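Endoglucanase FnCel5A (PDB 3NCO) probably hydrolyses internal beta-1,4-glucosidic bonds of cellulose as an endoglucanase of glycosyl hydrolase family 5. Local coordinates at residues A[14-19]-A[136-141]; A[20-25]-A[282-287]; A[45-50]-A[85-90]; A[164-167]-A[173-176]. All blocks are in the same frame, centred on the assembly; numbering follows the deposited sequence.

Contact 1 (A[14-19]-A[136-141]); sequences FEYNKM and KLFFEI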
loop_
_atom_site.group_PDB
_atom_site.type_symbol
_atom_site.label_atom_id
_atom_site.label_comp_id
_atom_site.label_asym_id
_atom_site.label_seq_id
_atom_site.Cartn_x
_atom_site.Cartn_y
_atom_site.Cartn_z
ATOM N N PHE A 14 -12.804 -1.186 12.034
ATOM C CA PHE A 14 -13.530 -1.707 10.888
ATOM C C PHE A 14 -14.227 -0.612 10.138
ATOM O O PHE A 14 -14.299 -0.665 8.922
ATOM C CB PHE A 14 -14.495 -2.829 11.313
ATOM C CG PHE A 14 -13.790 -4.148 11.595
ATOM C CD1 PHE A 14 -13.767 -5.170 10.628
ATOM C CD2 PHE A 14 -13.121 -4.340 12.789
ATOM C CE1 PHE A 14 -13.088 -6.383 10.865
ATOM C CE2 PHE A 14 -12.428 -5.588 13.031
ATOM C CZ PHE A 14 -12.407 -6.572 12.084
ATOM N N GLU A 15 -14.713 0.400 10.857
ATOM C CA GLU A 15 -15.330 1.529 10.188
ATOM C C GLU A 15 -14.317 2.404 9.435
ATOM O O GLU A 15 -14.615 2.910 8.322
ATOM C CB GLU A 15 -16.152 2.335 11.180
ATOM C CG GLU A 15 -17.420 1.578 11.637
ATOM C CD GLU A 15 -18.325 1.067 10.455
ATOM O OE1 GLU A 15 -18.881 1.924 9.704
ATOM O OE2 GLU A 15 -18.463 -0.199 10.290
ATOM N N TYR A 16 -13.147 2.619 10.054
ATOM C CA TYR A 16 -12.084 3.371 9.357
ATOM C C TYR A 16 -11.611 2.583 8.143
ATOM O O TYR A 16 -11.280 3.164 7.094
ATOM C CB TYR A 16 -10.911 3.717 10.292
ATOM C CG TYR A 16 -11.159 4.922 11.149
ATOM C CD1 TYR A 16 -11.582 4.783 12.465
ATOM C CD2 TYR A 16 -10.976 6.185 10.649
ATOM C CE1 TYR A 16 -11.858 5.906 13.253
ATOM C CE2 TYR A 16 -11.234 7.338 11.430
ATOM C CZ TYR A 16 -11.655 7.184 12.731
ATOM O OH TYR A 16 -11.935 8.291 13.522
ATOM N N ASN A 17 -11.555 1.252 8.254
ATOM C CA ASN A 17 -11.130 0.446 7.076
ATOM C C ASN A 17 -12.098 0.637 5.916
ATOM O O ASN A 17 -11.680 0.767 4.774
ATOM C CB ASN A 17 -11.017 -1.042 7.448
ATOM C CG ASN A 17 -10.382 -1.871 6.352
ATOM O OD1 ASN A 17 -9.308 -1.558 5.847
ATOM N ND2 ASN A 17 -11.031 -2.980 6.030
ATOM N N LYS A 18 -13.396 0.752 6.225
ATOM C CA LYS A 18 -14.412 0.981 5.166
ATOM C C LYS A 18 -14.222 2.326 4.474
ATOM O O LYS A 18 -14.578 2.500 3.283
ATOM C CB LYS A 18 -15.825 0.911 5.770
ATOM C CG LYS A 18 -16.293 -0.495 5.898
ATOM C CD LYS A 18 -17.593 -0.575 6.707
ATOM C CE LYS A 18 -18.805 -0.615 5.780
ATOM N NZ LYS A 18 -18.971 0.669 5.011
HETATM N N MSE A 19 -13.666 3.282 5.218
HETATM C CA MSE A 19 -13.334 4.595 4.641
HETATM C C MSE A 19 -12.234 4.532 3.577
HETATM O O MSE A 19 -12.212 5.364 2.646
HETATM C CB MSE A 19 -12.978 5.579 5.728
HETATM C CG MSE A 19 -14.166 5.994 6.581
HETATM SE SE MSE A 19 -13.468 7.054 8.119
HETATM C CE MSE A 19 -12.235 8.255 7.232
ATOM N N LYS A 136 -8.603 11.232 8.787
ATOM C CA LYS A 136 -8.686 10.686 7.426
ATOM C C LYS A 136 -7.275 10.494 6.846
ATOM O O LYS A 136 -7.148 10.029 5.741
ATOM C CB LYS A 136 -9.497 11.614 6.516
ATOM C CG LYS A 136 -10.994 11.508 6.815
ATOM C CD LYS A 136 -11.703 12.765 6.351
ATOM C CE LYS A 136 -13.186 12.694 6.811
ATOM N NZ LYS A 136 -13.857 13.989 6.569
ATOM N N LEU A 137 -6.255 10.911 7.601
ATOM C CA LEU A 137 -4.857 10.500 7.337
ATOM C C LEU A 137 -4.514 9.277 8.206
ATOM O O LEU A 137 -4.555 9.374 9.444
ATOM C CB LEU A 137 -3.866 11.611 7.692
ATOM C CG LEU A 137 -2.376 11.255 7.548
ATOM C CD1 LEU A 137 -1.972 11.008 6.059
ATOM C CD2 LEU A 137 -1.522 12.360 8.190
ATOM N N PHE A 138 -4.087 8.206 7.531
ATOM C CA PHE A 138 -3.640 6.949 8.185
ATOM C C PHE A 138 -2.132 6.767 8.022
ATOM O O PHE A 138 -1.584 7.187 6.982
ATOM C CB PHE A 138 -4.294 5.726 7.502
ATOM C CG PHE A 138 -5.794 5.668 7.616
ATOM C CD1 PHE A 138 -6.511 6.574 8.349
ATOM C CD2 PHE A 138 -6.476 4.608 7.022
ATOM C CE1 PHE A 138 -7.934 6.521 8.377
ATOM C CE2 PHE A 138 -7.870 4.515 7.078
ATOM C CZ PHE A 138 -8.610 5.490 7.740
ATOM N N PHE A 139 -1.464 6.145 9.014
ATOM C CA PHE A 139 -0.041 5.832 8.860
ATOM C C PHE A 139 0.130 4.365 8.480
ATOM O O PHE A 139 -0.751 3.550 8.785
ATOM C CB PHE A 139 0.692 6.012 10.188
ATOM C CG PHE A 139 0.733 7.439 10.665
ATOM C CD1 PHE A 139 0.471 8.464 9.751
ATOM C CD2 PHE A 139 1.096 7.765 12.005
ATOM C CE1 PHE A 139 0.490 9.782 10.124
ATOM C CE2 PHE A 139 1.158 9.109 12.419
ATOM C CZ PHE A 139 0.876 10.137 11.473
ATOM N N GLU A 140 1.247 4.012 7.836
ATOM C CA GLU A 140 1.515 2.631 7.469
ATOM C C GLU A 140 3.001 2.359 7.693
ATOM O O GLU A 140 3.807 2.844 6.913
ATOM C CB GLU A 140 1.154 2.420 6.001
ATOM C CG GLU A 140 1.473 0.963 5.575
ATOM C CD GLU A 140 1.161 0.629 4.126
ATOM O OE1 GLU A 140 0.765 1.554 3.385
ATOM O OE2 GLU A 140 1.329 -0.525 3.732
ATOM N N ILE A 141 3.343 1.656 8.778
ATOM C CA ILE A 141 4.726 1.596 9.264
ATOM C C ILE A 141 5.775 1.253 8.213
ATOM O O ILE A 141 6.771 1.975 8.059
ATOM C CB ILE A 141 4.848 0.605 10.421
ATOM C CG1 ILE A 141 4.096 1.232 11.596
ATOM C CG2 ILE A 141 6.335 0.461 10.872
ATOM C CD1 ILE A 141 3.869 0.237 12.766
#
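Tyr16 and Phe138 lean obliquely against each other, neither ring laid flat on its partner. Both residues point toward the opposing segment. The outer corner of the Phe138 ring does the touching: CE1 lies 3.8 Å from CD2 of Tyr16, and CZ is just as far from that same carbon. The neighbouring rim of the phenylalanine meets backbone rather than side chain, since CZ stands 3.6 Å from the carbonyl oxygen O of Tyr16, which lies at the ring edge, in its plane. The weakly positive C-H rim of an aromatic ring would suit such an electronegative neighbour. The phenol hydroxyl takes no part in this packing and is hydrogen-bonded to Asp135, just ahead of the strand, which anchors the far end of the ring. A second, more peripheral meeting joins selenomethionine Met19 to Lys136, their chains crossing at about a right angle. The Met19 chain bends at its last torsion (chi3 46°), which carries CE to 3.5 Å from CG of Lys136; the aliphatic stem of the lysine, not its ammonium, is what is used. Helix 12-20 thus packs against the start of strand 137-140 at the end of the barrel where the strands begin, with Ile20 also touching Phe138, Ile173 lying against Tyr16, and Val97 of the adjoining strand 97-101 against Met19.

Contact 2 (A[20-25]-A[282-287]); sequences IGHGIN and IAEEFG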
loop_
_atom_site.group_PDB
_atom_site.type_symbol
_atom_site.label_atom_id
_atom_site.label_comp_id
_atom_site.label_asym_id
_atom_site.label_seq_id
_atom_site.Cartn_x
_atom_site.Cartn_y
_atom_site.Cartn_z
ATOM N N ILE A 20 -11.333 3.558 3.698
ATOM C CA ILE A 20 -10.348 3.323 2.613
ATOM C C ILE A 20 -11.099 2.999 1.310
ATOM O O ILE A 20 -10.721 3.464 0.232
ATOM C CB ILE A 20 -9.333 2.199 2.975
ATOM C CG1 ILE A 20 -8.552 2.622 4.238
ATOM C CG2 ILE A 20 -8.386 1.894 1.790
ATOM C CD1 ILE A 20 -7.626 1.481 4.718
ATOM N N GLY A 21 -12.145 2.188 1.434
ATOM C CA GLY A 21 -12.986 1.872 0.297
ATOM C C GLY A 21 -12.244 1.347 -0.928
ATOM O O GLY A 21 -11.568 0.339 -0.884
ATOM N N HIS A 22 -12.447 2.016 -2.059
ATOM C CA HIS A 22 -11.696 1.712 -3.252
ATOM C C HIS A 22 -10.694 2.827 -3.531
ATOM O O HIS A 22 -11.081 3.968 -3.838
ATOM C CB HIS A 22 -12.628 1.547 -4.443
ATOM C CG HIS A 22 -13.542 0.353 -4.362
ATOM N ND1 HIS A 22 -14.458 0.178 -3.347
ATOM C CD2 HIS A 22 -13.725 -0.694 -5.209
ATOM C CE1 HIS A 22 -15.158 -0.927 -3.565
ATOM N NE2 HIS A 22 -14.732 -1.478 -4.685
ATOM N N GLY A 23 -9.414 2.465 -3.400
ATOM C CA GLY A 23 -8.342 3.434 -3.462
ATOM C C GLY A 23 -7.378 3.181 -4.591
ATOM O O GLY A 23 -7.583 2.253 -5.422
ATOM N N ILE A 24 -6.356 4.042 -4.641
ATOM C CA ILE A 24 -5.286 3.854 -5.642
ATOM C C ILE A 24 -3.936 4.282 -5.066
ATOM O O ILE A 24 -3.868 5.127 -4.180
ATOM C CB ILE A 24 -5.660 4.607 -6.929
ATOM C CG1 ILE A 24 -4.853 4.176 -8.216
ATOM C CG2 ILE A 24 -5.645 6.139 -6.664
ATOM C CD1 ILE A 24 -5.413 4.780 -9.412
ATOM N N ASN A 25 -2.860 3.646 -5.550
ATOM C CA ASN A 25 -1.516 3.980 -5.134
ATOM C C ASN A 25 -0.964 5.047 -6.047
ATOM O O ASN A 25 -1.042 4.911 -7.278
ATOM C CB ASN A 25 -0.624 2.750 -5.289
ATOM C CG ASN A 25 -0.801 1.750 -4.157
ATOM O OD1 ASN A 25 -0.122 1.863 -3.147
ATOM N ND2 ASN A 25 -1.731 0.822 -4.278
ATOM N N ILE A 282 -13.693 -10.044 -5.409
ATOM C CA ILE A 282 -13.454 -11.001 -4.323
ATOM C C ILE A 282 -12.982 -10.272 -3.052
ATOM O O ILE A 282 -13.372 -10.643 -1.932
ATOM C CB ILE A 282 -12.477 -12.119 -4.748
ATOM C CG1 ILE A 282 -13.144 -12.979 -5.845
ATOM C CG2 ILE A 282 -12.014 -12.973 -3.529
ATOM C CD1 ILE A 282 -12.235 -14.071 -6.454
ATOM N N ALA A 283 -12.208 -9.203 -3.224
ATOM C CA ALA A 283 -11.884 -8.367 -2.055
ATOM C C ALA A 283 -13.179 -7.768 -1.478
ATOM O O ALA A 283 -13.364 -7.759 -0.264
ATOM C CB ALA A 283 -10.861 -7.237 -2.425
ATOM N N GLU A 284 -14.110 -7.336 -2.345
ATOM C CA GLU A 284 -15.351 -6.745 -1.832
ATOM C C GLU A 284 -16.139 -7.813 -1.060
ATOM O O GLU A 284 -16.702 -7.522 0.030
ATOM C CB GLU A 284 -16.216 -6.186 -2.982
ATOM C CG GLU A 284 -15.704 -4.869 -3.522
ATOM C CD GLU A 284 -16.328 -4.547 -4.899
ATOM O OE1 GLU A 284 -17.232 -5.316 -5.341
ATOM O OE2 GLU A 284 -15.908 -3.539 -5.540
ATOM N N GLU A 285 -16.164 -9.039 -1.605
ATOM C CA GLU A 285 -16.957 -10.116 -1.028
ATOM C C GLU A 285 -16.482 -10.457 0.382
ATOM O O GLU A 285 -17.297 -10.785 1.263
ATOM C CB GLU A 285 -16.947 -11.338 -1.959
ATOM C CG GLU A 285 -17.397 -12.655 -1.351
ATOM C CD GLU A 285 -16.920 -13.876 -2.178
ATOM O OE1 GLU A 285 -16.493 -13.675 -3.368
ATOM O OE2 GLU A 285 -17.005 -15.033 -1.640
ATOM N N PHE A 286 -15.163 -10.349 0.612
ATOM C CA PHE A 286 -14.645 -10.595 1.945
ATOM C C PHE A 286 -14.548 -9.360 2.830
ATOM O O PHE A 286 -14.006 -9.441 3.943
ATOM C CB PHE A 286 -13.298 -11.359 1.872
ATOM C CG PHE A 286 -13.468 -12.771 1.387
ATOM C CD1 PHE A 286 -14.072 -13.722 2.212
ATOM C CD2 PHE A 286 -13.143 -13.144 0.092
ATOM C CE1 PHE A 286 -14.273 -15.013 1.775
ATOM C CE2 PHE A 286 -13.347 -14.462 -0.345
ATOM C CZ PHE A 286 -13.945 -15.367 0.481
ATOM N N GLY A 287 -15.049 -8.200 2.375
ATOM C CA GLY A 287 -15.042 -7.031 3.251
ATOM C C GLY A 287 -13.675 -6.373 3.380
ATOM O O GLY A 287 -13.394 -5.629 4.339
#
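His22 overlaps the end of Glu284, its imidazole pointing NE2 at the carboxylate, although neither side chain starts out aimed at the other segment. NE2 donates to Glu284 OE2 in a nearly straight hydrogen bond (167° about the hydrogen), at a modelled 2.5 Å, unusually short for such a pair. The oxygen sits almost exactly in the imidazole plane, whereas the ring reaches OE2 from its anti side, slightly out of the carboxylate plane; the two planes are turned 57° apart. Beyond CG the glutamate chain is extended, which carries the carboxylate out from the helix to the histidine. The bond ties the first part of the TIM-barrel chain to the last: strand 22-25 opens the sheet, and helix 269-285 leads into strand 289-292, which closes it. Just beyond Glu284 the helix ends in a Schellman motif, with Gly287 N hydrogen-bonded to Glu284 O at 2.9 Å and Phe288 N to Ala283 O; Gly287 adopts the positive phi of the C-prime position. OE2 of Glu284 is shared with Arg280 in a salt bridge, so this one oxygen faces both a ring N-H and a guanidinium, which would be expected to favour its ionised form. Leu290 packs against the His22 side chain.

Contact 3 (A[45-50]-A[85-90]); sequences EYFKII and KHVVDV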
loop_
_atom_site.group_PDB
_atom_site.type_symbol
_atom_site.label_atom_id
_atom_site.label_comp_id
_atom_site.label_asym_id
_atom_site.label_seq_id
_atom_site.Cartn_x
_atom_site.Cartn_y
_atom_site.Cartn_z
ATOM N N GLU A 45 -2.963 18.469 -9.331
ATOM C CA GLU A 45 -4.197 18.127 -10.099
ATOM C C GLU A 45 -4.514 16.625 -10.024
ATOM O O GLU A 45 -5.644 16.226 -10.182
ATOM C CB GLU A 45 -4.122 18.552 -11.577
ATOM C CG GLU A 45 -3.086 17.686 -12.355
ATOM C CD GLU A 45 -2.784 18.130 -13.784
ATOM O OE1 GLU A 45 -3.347 17.525 -14.754
ATOM O OE2 GLU A 45 -1.967 19.100 -13.951
ATOM N N TYR A 46 -3.503 15.785 -9.781
ATOM C CA TYR A 46 -3.737 14.340 -9.745
ATOM C C TYR A 46 -4.800 13.969 -8.722
ATOM O O TYR A 46 -5.608 13.049 -8.957
ATOM C CB TYR A 46 -2.459 13.593 -9.388
ATOM C CG TYR A 46 -1.412 13.518 -10.505
ATOM C CD1 TYR A 46 -1.696 13.963 -11.800
ATOM C CD2 TYR A 46 -0.189 12.917 -10.259
ATOM C CE1 TYR A 46 -0.721 13.864 -12.826
ATOM C CE2 TYR A 46 0.772 12.790 -11.253
ATOM C CZ TYR A 46 0.490 13.232 -12.533
ATOM O OH TYR A 46 1.464 13.116 -13.520
ATOM N N PHE A 47 -4.781 14.673 -7.595
ATOM C CA PHE A 47 -5.759 14.315 -6.511
ATOM C C PHE A 47 -7.203 14.697 -6.855
ATOM O O PHE A 47 -8.161 13.953 -6.506
ATOM C CB PHE A 47 -5.299 14.850 -5.163
ATOM C CG PHE A 47 -3.978 14.314 -4.753
ATOM C CD1 PHE A 47 -3.833 12.965 -4.439
ATOM C CD2 PHE A 47 -2.867 15.138 -4.696
ATOM C CE1 PHE A 47 -2.568 12.428 -4.073
ATOM C CE2 PHE A 47 -1.603 14.632 -4.347
ATOM C CZ PHE A 47 -1.461 13.285 -4.016
ATOM N N LYS A 48 -7.373 15.817 -7.558
ATOM C CA LYS A 48 -8.684 16.219 -8.036
ATOM C C LYS A 48 -9.161 15.198 -9.071
ATOM O O LYS A 48 -10.310 14.799 -9.053
ATOM C CB LYS A 48 -8.633 17.644 -8.644
ATOM C CG LYS A 48 -9.934 18.082 -9.302
ATOM C CD LYS A 48 -9.779 19.464 -9.919
ATOM C CE LYS A 48 -11.047 19.814 -10.734
ATOM N NZ LYS A 48 -11.061 21.176 -11.346
ATOM N N ILE A 49 -8.248 14.751 -9.931
ATOM C CA ILE A 49 -8.544 13.715 -10.958
ATOM C C ILE A 49 -8.964 12.383 -10.345
ATOM O O ILE A 49 -9.956 11.762 -10.721
ATOM C CB ILE A 49 -7.320 13.589 -11.880
ATOM C CG1 ILE A 49 -7.212 14.862 -12.736
ATOM C CG2 ILE A 49 -7.363 12.364 -12.776
ATOM C CD1 ILE A 49 -5.856 15.077 -13.372
ATOM N N ILE A 50 -8.171 11.944 -9.390
ATOM C CA ILE A 50 -8.496 10.723 -8.673
ATOM C C ILE A 50 -9.864 10.778 -7.984
ATOM O O ILE A 50 -10.661 9.834 -8.053
ATOM C CB ILE A 50 -7.341 10.399 -7.652
ATOM C CG1 ILE A 50 -6.044 10.037 -8.426
ATOM C CG2 ILE A 50 -7.739 9.234 -6.663
ATOM C CD1 ILE A 50 -4.803 9.924 -7.537
ATOM N N LYS A 85 4.117 16.941 3.399
ATOM C CA LYS A 85 3.001 17.679 4.034
ATOM C C LYS A 85 2.176 18.373 2.972
ATOM O O LYS A 85 0.936 18.413 3.053
ATOM C CB LYS A 85 3.481 18.718 5.044
ATOM C CG LYS A 85 3.922 18.127 6.352
ATOM C CD LYS A 85 4.692 19.090 7.237
ATOM C CE LYS A 85 3.796 19.973 8.101
ATOM N NZ LYS A 85 4.665 20.653 9.138
ATOM N N HIS A 86 2.848 18.968 1.996
ATOM C CA HIS A 86 2.098 19.590 0.904
ATOM C C HIS A 86 1.222 18.576 0.163
ATOM O O HIS A 86 0.036 18.801 -0.094
ATOM C CB HIS A 86 3.017 20.295 -0.080
ATOM C CG HIS A 86 2.311 20.724 -1.326
ATOM N ND1 HIS A 86 1.502 21.847 -1.375
ATOM C CD2 HIS A 86 2.217 20.132 -2.539
ATOM C CE1 HIS A 86 0.983 21.955 -2.593
ATOM N NE2 HIS A 86 1.404 20.923 -3.320
ATOM N N VAL A 87 1.808 17.406 -0.134
ATOM C CA VAL A 87 1.084 16.412 -0.915
ATOM C C VAL A 87 -0.110 15.835 -0.118
ATOM O O VAL A 87 -1.186 15.554 -0.660
ATOM C CB VAL A 87 2.086 15.294 -1.324
ATOM C CG1 VAL A 87 1.394 14.067 -1.748
ATOM C CG2 VAL A 87 2.992 15.810 -2.417
ATOM N N VAL A 88 0.098 15.574 1.162
ATOM C CA VAL A 88 -1.024 15.147 2.029
ATOM C C VAL A 88 -2.105 16.203 2.113
ATOM O O VAL A 88 -3.301 15.859 2.023
ATOM C CB VAL A 88 -0.572 15.043 3.451
ATOM C CG1 VAL A 88 -1.755 14.719 4.362
ATOM C CG2 VAL A 88 0.405 13.888 3.520
ATOM N N ASP A 89 -1.691 17.471 2.243
ATOM C CA ASP A 89 -2.642 18.590 2.321
ATOM C C ASP A 89 -3.555 18.628 1.097
ATOM O O ASP A 89 -4.781 18.748 1.214
ATOM C CB ASP A 89 -1.909 19.934 2.409
ATOM C CG ASP A 89 -1.295 20.198 3.769
ATOM O OD1 ASP A 89 -1.643 19.509 4.744
ATOM O OD2 ASP A 89 -0.474 21.152 3.833
ATOM N N VAL A 90 -2.948 18.535 -0.087
ATOM C CA VAL A 90 -3.725 18.580 -1.315
ATOM C C VAL A 90 -4.666 17.374 -1.416
ATOM O O VAL A 90 -5.794 17.492 -1.874
ATOM C CB VAL A 90 -2.784 18.619 -2.536
ATOM C CG1 VAL A 90 -3.581 18.561 -3.814
ATOM C CG2 VAL A 90 -1.928 19.867 -2.525
#
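Phe47 turns its CG opposite the carbonyl carbon (chi1 -60°), sending the ring across the gap between two helices, while Val87 and Val90 both hold CG1 opposite their backbone nitrogens (chi1 163° and 176°), and in both this branch meets the ring. One aromatic ring therefore serves two valines a helical turn apart. Val90 CG1 comes 3.6 Å from CD2, on the side of the ring near its root, and Val87 CG1 comes 3.7 Å from CZ, at the outer end. Both methyls approach obliquely, between face and rim, and the axis of the phenylalanine runs at about a right angle to each valine. The backbone joins in, Val87 O lying 3.8 Å from Phe47 CE2. Within the two segments the backbones come nearest at Phe47 and Val90, CA atoms 7.0 Å apart. In the barrel these are the successive outer helices 44-53 and 78-93, and the strand that lies between them in sequence, 57-60, runs beneath: Val58 touches Phe47 and Ile60 touches Val87, making a small apolar layer between helices and sheet. Nearby polar groups are engaged separately, His86 NE2 being hydrogen-bonded to Asp44 at the start of the partner helix. Across the contact only apolar groups and one carbonyl oxygen meet the ring, consistent with shape fit rather than directed bonds governing this part of the helix pair.

Contact 4 (A[164-167]-A[173-176]); sequences EIRK and IVII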
loop_
_atom_site.group_PDB
_atom_site.type_symbol
_atom_site.label_atom_id
_atom_site.label_comp_id
_atom_site.label_asym_id
_atom_site.label_seq_id
_atom_site.Cartn_x
_atom_site.Cartn_y
_atom_site.Cartn_z
ATOM N N GLU A 164 6.240 4.540 19.409
ATOM C CA GLU A 164 6.623 5.938 19.180
ATOM C C GLU A 164 5.504 6.710 18.487
ATOM O O GLU A 164 5.231 7.867 18.818
ATOM C CB GLU A 164 7.899 6.013 18.347
ATOM C CG GLU A 164 9.135 5.632 19.183
ATOM C CD GLU A 164 9.393 6.618 20.312
ATOM O OE1 GLU A 164 9.051 7.813 20.194
ATOM O OE2 GLU A 164 9.947 6.186 21.334
ATOM N N ILE A 165 4.844 6.080 17.523
ATOM C CA ILE A 165 3.696 6.744 16.898
ATOM C C ILE A 165 2.632 7.103 17.934
ATOM O O ILE A 165 2.084 8.231 17.921
ATOM C CB ILE A 165 3.078 5.846 15.779
ATOM C CG1 ILE A 165 4.065 5.701 14.593
ATOM C CG2 ILE A 165 1.671 6.365 15.327
ATOM C CD1 ILE A 165 3.657 4.639 13.525
ATOM N N ARG A 166 2.319 6.146 18.806
ATOM C CA ARG A 166 1.207 6.309 19.751
ATOM C C ARG A 166 1.429 7.406 20.796
ATOM O O ARG A 166 0.459 7.859 21.407
ATOM C CB ARG A 166 0.860 4.953 20.387
ATOM C CG ARG A 166 0.191 4.037 19.416
ATOM C CD ARG A 166 -1.276 4.207 19.418
ATOM N NE ARG A 166 -1.922 3.339 18.416
ATOM C CZ ARG A 166 -2.403 3.737 17.244
ATOM N NH1 ARG A 166 -2.345 4.985 16.833
ATOM N NH2 ARG A 166 -2.951 2.833 16.474
ATOM N N LYS A 167 2.684 7.821 20.986
ATOM C CA LYS A 167 3.025 8.861 21.956
ATOM C C LYS A 167 2.352 10.192 21.564
ATOM O O LYS A 167 1.874 10.931 22.422
ATOM C CB LYS A 167 4.549 9.050 22.061
ATOM C CG LYS A 167 5.227 7.972 22.880
ATOM C CD LYS A 167 6.702 8.236 23.033
ATOM C CE LYS A 167 7.365 7.108 23.800
ATOM N NZ LYS A 167 8.837 7.385 23.866
ATOM N N ILE A 173 -5.275 5.573 12.864
ATOM C CA ILE A 173 -5.123 4.260 12.247
ATOM C C ILE A 173 -3.660 4.008 11.818
ATOM O O ILE A 173 -3.057 4.840 11.131
ATOM C CB ILE A 173 -6.047 4.111 11.068
ATOM C CG1 ILE A 173 -7.508 4.054 11.542
ATOM C CG2 ILE A 173 -5.656 2.843 10.263
ATOM C CD1 ILE A 173 -7.896 2.791 12.271
ATOM N N VAL A 174 -3.101 2.854 12.195
ATOM C CA VAL A 174 -1.787 2.471 11.712
ATOM C C VAL A 174 -1.948 1.128 11.003
ATOM O O VAL A 174 -2.530 0.171 11.576
ATOM C CB VAL A 174 -0.785 2.342 12.890
ATOM C CG1 VAL A 174 0.597 1.679 12.441
ATOM C CG2 VAL A 174 -0.625 3.727 13.534
ATOM N N ILE A 175 -1.438 1.046 9.770
ATOM C CA ILE A 175 -1.588 -0.161 8.946
ATOM C C ILE A 175 -0.315 -0.982 9.078
ATOM O O ILE A 175 0.785 -0.453 8.894
ATOM C CB ILE A 175 -1.811 0.218 7.467
ATOM C CG1 ILE A 175 -3.218 0.808 7.328
ATOM C CG2 ILE A 175 -1.681 -0.995 6.504
ATOM C CD1 ILE A 175 -3.330 1.737 6.163
ATOM N N ILE A 176 -0.514 -2.260 9.398
ATOM C CA ILE A 176 0.567 -3.233 9.580
ATOM C C ILE A 176 0.627 -4.222 8.409
ATOM O O ILE A 176 -0.338 -4.963 8.157
ATOM C CB ILE A 176 0.338 -4.067 10.907
ATOM C CG1 ILE A 176 0.061 -3.134 12.071
ATOM C CG2 ILE A 176 1.487 -5.015 11.182
ATOM C CD1 ILE A 176 1.092 -2.019 12.276
#
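Segment 164-167, in the last turn or so of helix 151-168, lies over the beginning of strand 174-177, with Ile165 and Val174 nearest at 8.7 Å between their CA atoms. Those two residues point at each other and meet tip to tip, methyl to methyl, Ile165 CG2 lying 3.9 Å from Val174 CG2. The same valine methyl receives a second neighbour. Arg166 sets off along the contact rather than across it, bends sharply at chi2 (-89°), and slides past Val174 in the opposite direction, so that its guanidinium stands obliquely beside CG2 with both NH1 and NH2 3.9 Å away. CG2 thus meets an isoleucine methyl and an arginine end that approach from directions roughly at right angles. The guanidinium is held by partners outside the two segments: NE is in a salt bridge with Asp195, and NH1 donates to the carbonyls of Asn169 and Arg172, in the connection between helix and strand. These several bonds would hold the guanidinium's rotation and tie down the turn. On the outer side of the helix Lys167 NZ pairs with Glu164 OE2 at 3.0 Å, a salt bridge within the segment. Phe139 and Ile141 extend the apolar surroundings of Ile165. A helix packed on the strand it leads into forms the second half of a beta-alpha-beta crossover, here strand 137-140, helix 151-168 and strand 174-177, the repeating unit from which a TIM barrel is built.

How the contacts relate
All four contacts belong to one TIM barrel but sample different layers of it. Contacts 3 and 4 are buried in the layer between the sheet and its surrounding helices, the first between two helices and the second between a helix and a strand, and their cross-segment chemistry is largely apolar. Contact 1, partly buried at the end of the barrel, combines an aromatic edge with aliphatic packing, and contact 2 is a surface contact carried by a single histidine-carboxylate hydrogen bond. Contacts 1 and 2 share one continuous piece of chain, helix 12-20 running into strand 22-25. Contacts 1 and 4 use neighbouring strands, joined by backbone bonds of Phe139 to Ile173 and Ile175, whereas contacts 3 and 4 do not touch.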